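AvtR (Acidianus filamentous virus 6, PDB 4HV0) is a transcriptional regulator of a hyperthermophilic archaeal virus, and probably binds DNA through ribbon-helix-helix elements. Local coordinates at residues M2-E7 / K61-C67. Numbering follows the deposited sequence.
Sequences MVTVEE and KYYRINC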
HETATM    1  N   MSE A   2       8.163   2.492   4.205  1.00101.88           N
HETATM    2  CA  MSE A   2       8.267   1.495   3.093  1.00106.14           C
HETATM    3  C   MSE A   2       7.318   0.334   3.298  1.00 96.93           C
HETATM    4  O   MSE A   2       7.180  -0.179   4.406  1.00106.47           O
HETATM    5  CB  MSE A   2       9.696   0.996   2.986  1.00109.70           C
HETATM    6  CG  MSE A   2       9.993   0.444   1.599  1.00114.90           C
HETATM    7 SE   MSE A   2      10.787  -1.352   1.674  0.50125.73          SE
HETATM    8  CE  MSE A   2       9.322  -2.255   2.648  1.00113.09           C
ATOM      9  N   VAL A   3       6.650  -0.068   2.219  1.00 85.78           N
ATOM     10  CA  VAL A   3       5.774  -1.234   2.179  1.00 74.50           C
ATOM     11  C   VAL A   3       6.351  -2.322   1.243  1.00 68.28           C
ATOM     12  O   VAL A   3       7.073  -2.026   0.287  1.00 70.25           O
ATOM     13  CB  VAL A   3       4.398  -0.797   1.642  1.00 70.75           C
ATOM     14  CG1 VAL A   3       3.394  -1.939   1.718  1.00 76.43           C
ATOM     15  CG2 VAL A   3       3.899   0.439   2.369  1.00 64.04           C
ATOM     16  N   THR A   4       6.049  -3.587   1.510  1.00 67.36           N
ATOM     17  CA  THR A   4       6.373  -4.662   0.561  1.00 63.23           C
ATOM     18  C   THR A   4       5.132  -5.412   0.140  1.00 60.89           C
ATOM     19  O   THR A   4       4.414  -5.927   0.986  1.00 67.53           O
ATOM     20  CB  THR A   4       7.337  -5.674   1.146  1.00 64.70           C
ATOM     21  OG1 THR A   4       8.422  -4.980   1.788  1.00 75.44           O
ATOM     22  CG2 THR A   4       7.856  -6.530   0.031  1.00 56.99           C
ATOM     23  N   VAL A   5       4.870  -5.476  -1.164  1.00 57.05           N
ATOM     24  CA  VAL A   5       3.689  -6.169  -1.670  1.00 55.56           C
ATOM     25  C   VAL A   5       3.988  -7.249  -2.703  1.00 52.23           C
ATOM     26  O   VAL A   5       4.956  -7.174  -3.417  1.00 59.87           O
ATOM     27  CB  VAL A   5       2.649  -5.134  -2.202  1.00 61.49           C
ATOM     28  CG1 VAL A   5       2.246  -4.192  -1.074  1.00 65.41           C
ATOM     29  CG2 VAL A   5       3.210  -4.287  -3.361  1.00 56.79           C
ATOM     30  N   GLU A   6       3.082  -8.214  -2.830  1.00 55.69           N
ATOM     31  CA  GLU A   6       3.107  -9.199  -3.894  1.00 55.99           C
ATOM     32  C   GLU A   6       2.822  -8.564  -5.260  1.00 65.78           C
ATOM     33  O   GLU A   6       2.189  -7.508  -5.364  1.00 70.61           O
ATOM     34  CB  GLU A   6       1.957 -10.154  -3.702  1.00 58.33           C
ATOM     35  CG  GLU A   6       1.993 -11.111  -2.548  1.00 66.26           C
ATOM     36  CD  GLU A   6       0.639 -11.820  -2.411  1.00 77.12           C
ATOM     37  OE1 GLU A   6      -0.074 -11.928  -3.430  1.00 84.95           O
ATOM     38  OE2 GLU A   6       0.295 -12.272  -1.289  1.00 89.03           O
ATOM     39  N   GLU A   7       3.191  -9.262  -6.324  1.00 74.98           N
ATOM     40  CA  GLU A   7       3.048  -8.735  -7.687  1.00 83.06           C
ATOM     41  C   GLU A   7       1.587  -8.438  -8.076  1.00 75.93           C
ATOM     42  O   GLU A   7       1.289  -7.386  -8.638  1.00 78.47           O
ATOM     43  CB  GLU A   7       3.676  -9.725  -8.659  1.00 90.03           C
ATOM     44  CG  GLU A   7       3.766  -9.259 -10.095  1.00 98.16           C
ATOM     45  CD  GLU A   7       4.639 -10.170 -10.929  1.00109.85           C
ATOM     46  OE1 GLU A   7       4.906 -11.315 -10.485  1.00121.36           O
ATOM     47  OE2 GLU A   7       5.069  -9.733 -12.019  1.00120.75           O
ATOM     48  N   LYS A  61       8.250 -12.130  -7.674  1.00 61.90           N
ATOM     49  CA  LYS A  61       8.611 -10.735  -7.441  1.00 64.69           C
ATOM     50  C   LYS A  61       7.848 -10.186  -6.251  1.00 60.57           C
ATOM     51  O   LYS A  61       6.670 -10.480  -6.087  1.00 53.19           O
ATOM     52  CB  LYS A  61       8.246  -9.870  -8.637  1.00 66.37           C
ATOM     53  CG  LYS A  61       9.023 -10.102  -9.918  1.00 74.83           C
ATOM     54  CD  LYS A  61       8.995  -8.788 -10.688  1.00 84.83           C
ATOM     55  CE  LYS A  61       9.374  -8.892 -12.153  1.00 81.15           C
ATOM     56  NZ  LYS A  61       8.634  -7.858 -12.929  1.00 80.09           N
ATOM     57  N   TYR A  62       8.525  -9.368  -5.453  1.00 59.23           N
ATOM     58  CA  TYR A  62       7.944  -8.682  -4.311  1.00 59.06           C
ATOM     59  C   TYR A  62       8.370  -7.214  -4.386  1.00 61.60           C
ATOM     60  O   TYR A  62       9.549  -6.894  -4.277  1.00 57.38           O
ATOM     61  CB  TYR A  62       8.447  -9.310  -2.991  1.00 61.23           C
ATOM     62  CG  TYR A  62       7.979 -10.725  -2.766  1.00 59.58           C
ATOM     63  CD1 TYR A  62       6.750 -10.988  -2.172  1.00 58.85           C
ATOM     64  CD2 TYR A  62       8.748 -11.807  -3.172  1.00 65.49           C
ATOM     65  CE1 TYR A  62       6.305 -12.282  -1.977  1.00 62.13           C
ATOM     66  CE2 TYR A  62       8.314 -13.118  -2.964  1.00 67.79           C
ATOM     67  CZ  TYR A  62       7.097 -13.346  -2.363  1.00 67.78           C
ATOM     68  OH  TYR A  62       6.670 -14.642  -2.162  1.00 72.46           O
ATOM     69  N   TYR A  63       7.416  -6.312  -4.579  1.00 68.54           N
ATOM     70  CA  TYR A  63       7.748  -4.910  -4.824  1.00 64.85           C
ATOM     71  C   TYR A  63       7.921  -4.155  -3.521  1.00 65.44           C
ATOM     72  O   TYR A  63       7.140  -4.300  -2.613  1.00 63.61           O
ATOM     73  CB  TYR A  63       6.693  -4.270  -5.712  1.00 70.03           C
ATOM     74  CG  TYR A  63       6.693  -4.821  -7.126  1.00 77.18           C
ATOM     75  CD1 TYR A  63       7.284  -4.117  -8.182  1.00 78.30           C
ATOM     76  CD2 TYR A  63       6.108  -6.055  -7.403  1.00 77.71           C
ATOM     77  CE1 TYR A  63       7.276  -4.633  -9.471  1.00 79.07           C
ATOM     78  CE2 TYR A  63       6.093  -6.575  -8.685  1.00 79.00           C
ATOM     79  CZ  TYR A  63       6.678  -5.866  -9.715  1.00 81.44           C
ATOM     80  OH  TYR A  63       6.652  -6.396 -10.990  1.00 92.95           O
ATOM     81  N   ARG A  64       8.979  -3.361  -3.438  1.00 72.42           N
ATOM     82  CA  ARG A  64       9.240  -2.494  -2.296  1.00 77.44           C
ATOM     83  C   ARG A  64       8.770  -1.080  -2.661  1.00 83.21           C
ATOM     84  O   ARG A  64       9.278  -0.485  -3.603  1.00 89.06           O
ATOM     85  CB  ARG A  64      10.731  -2.471  -1.973  1.00 87.91           C
ATOM     86  CG  ARG A  64      11.280  -3.762  -1.398  1.00101.41           C
ATOM     87  CD  ARG A  64      12.390  -3.492  -0.395  1.00123.42           C
ATOM     88  NE  ARG A  64      12.845  -4.732   0.237  1.00140.29           N
ATOM     89  CZ  ARG A  64      12.172  -5.416   1.168  1.00155.23           C
ATOM     90  NH1 ARG A  64      10.982  -5.005   1.606  1.00159.07           N
ATOM     91  NH2 ARG A  64      12.693  -6.531   1.674  1.00161.11           N
ATOM     92  N   ILE A  65       7.797  -0.545  -1.931  1.00 87.96           N
ATOM     93  CA  ILE A  65       7.205   0.755  -2.263  1.00 83.77           C
ATOM     94  C   ILE A  65       7.545   1.810  -1.221  1.00 89.45           C
ATOM     95  O   ILE A  65       7.303   1.621  -0.029  1.00 82.17           O
ATOM     96  CB  ILE A  65       5.681   0.667  -2.377  1.00 82.93           C
ATOM     97  CG1 ILE A  65       5.259  -0.201  -3.555  1.00 81.89           C
ATOM     98  CG2 ILE A  65       5.094   2.050  -2.613  1.00 72.93           C
ATOM     99  CD1 ILE A  65       3.777  -0.484  -3.595  1.00 83.06           C
ATOM    100  N   ASN A  66       8.081   2.936  -1.690  1.00109.07           N
ATOM    101  CA  ASN A  66       8.417   4.064  -0.822  1.00113.11           C
ATOM    102  C   ASN A  66       7.175   4.863  -0.461  1.00114.35           C
ATOM    103  O   ASN A  66       6.939   5.955  -0.969  1.00119.53           O
ATOM    104  CB  ASN A  66       9.487   4.970  -1.455  1.00117.34           C
ATOM    105  CG  ASN A  66      10.814   4.914  -0.712  1.00115.36           C
ATOM    106  OD1 ASN A  66      10.956   4.207   0.283  1.00119.52           O
ATOM    107  ND2 ASN A  66      11.788   5.667  -1.191  1.00117.29           N
ATOM    108  N   CYS A  67       6.354   4.285   0.398  1.00115.96           N
ATOM    109  CA  CYS A  67       5.231   5.012   0.919  1.00104.95           C
ATOM    110  C   CYS A  67       5.743   5.769   2.122  1.00106.79           C
ATOM    111  O   CYS A  67       6.283   5.159   3.047  1.00110.14           O
ATOM    112  CB  CYS A  67       4.106   4.078   1.312  1.00102.66           C
ATOM    113  SG  CYS A  67       2.608   5.015   1.579  1.00104.20           S
TER
HETATM  114  O   HOH W   1       4.695 -11.886  -6.038  1.00 51.42           O
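M2, a selenomethionine, lies across R64, with SE nearest to R64 CD; its chain reaches there with CG anti to the backbone N (chi1 -157°) and bends at the next two torsions. V3 and I65 form an antiparallel hydrogen-bonded pair: V3 N to I65 O is 2.9 Å and I65 N to V3 O 2.8 Å, both nearly straight. V3 CG2 also packs 3.8 Å from C67 CB, just past the strand end. T4, facing R64 in a non-hydrogen-bonded pair, lies alongside it and points the same way; T4 OG1 sits at the guanidinium edge, but the angle is too poor for a hydrogen bond. The segment 2-7 falls in the CopG-family region, where strand 3-6 followed by helices 7-19 and 24-36 gives the ribbon-helix-helix order; here strand 60-65 of the same chain pairs antiparallel with it, probably where a second subunit's strand lies in dimeric relatives. V5 and Y63 repeat the two-bond pattern, Y63 N to V5 O being the more bent at 146°. V5 CG2 meets I65 CD1 at 3.9 Å, on the face packed by Y10 of helix 7-19. E6, at the N-cap position before helix 7-19, makes a salt bridge from OE2 to K93. Beyond it E7 CG touches the Y63 ring edge at CE2 (3.8 Å).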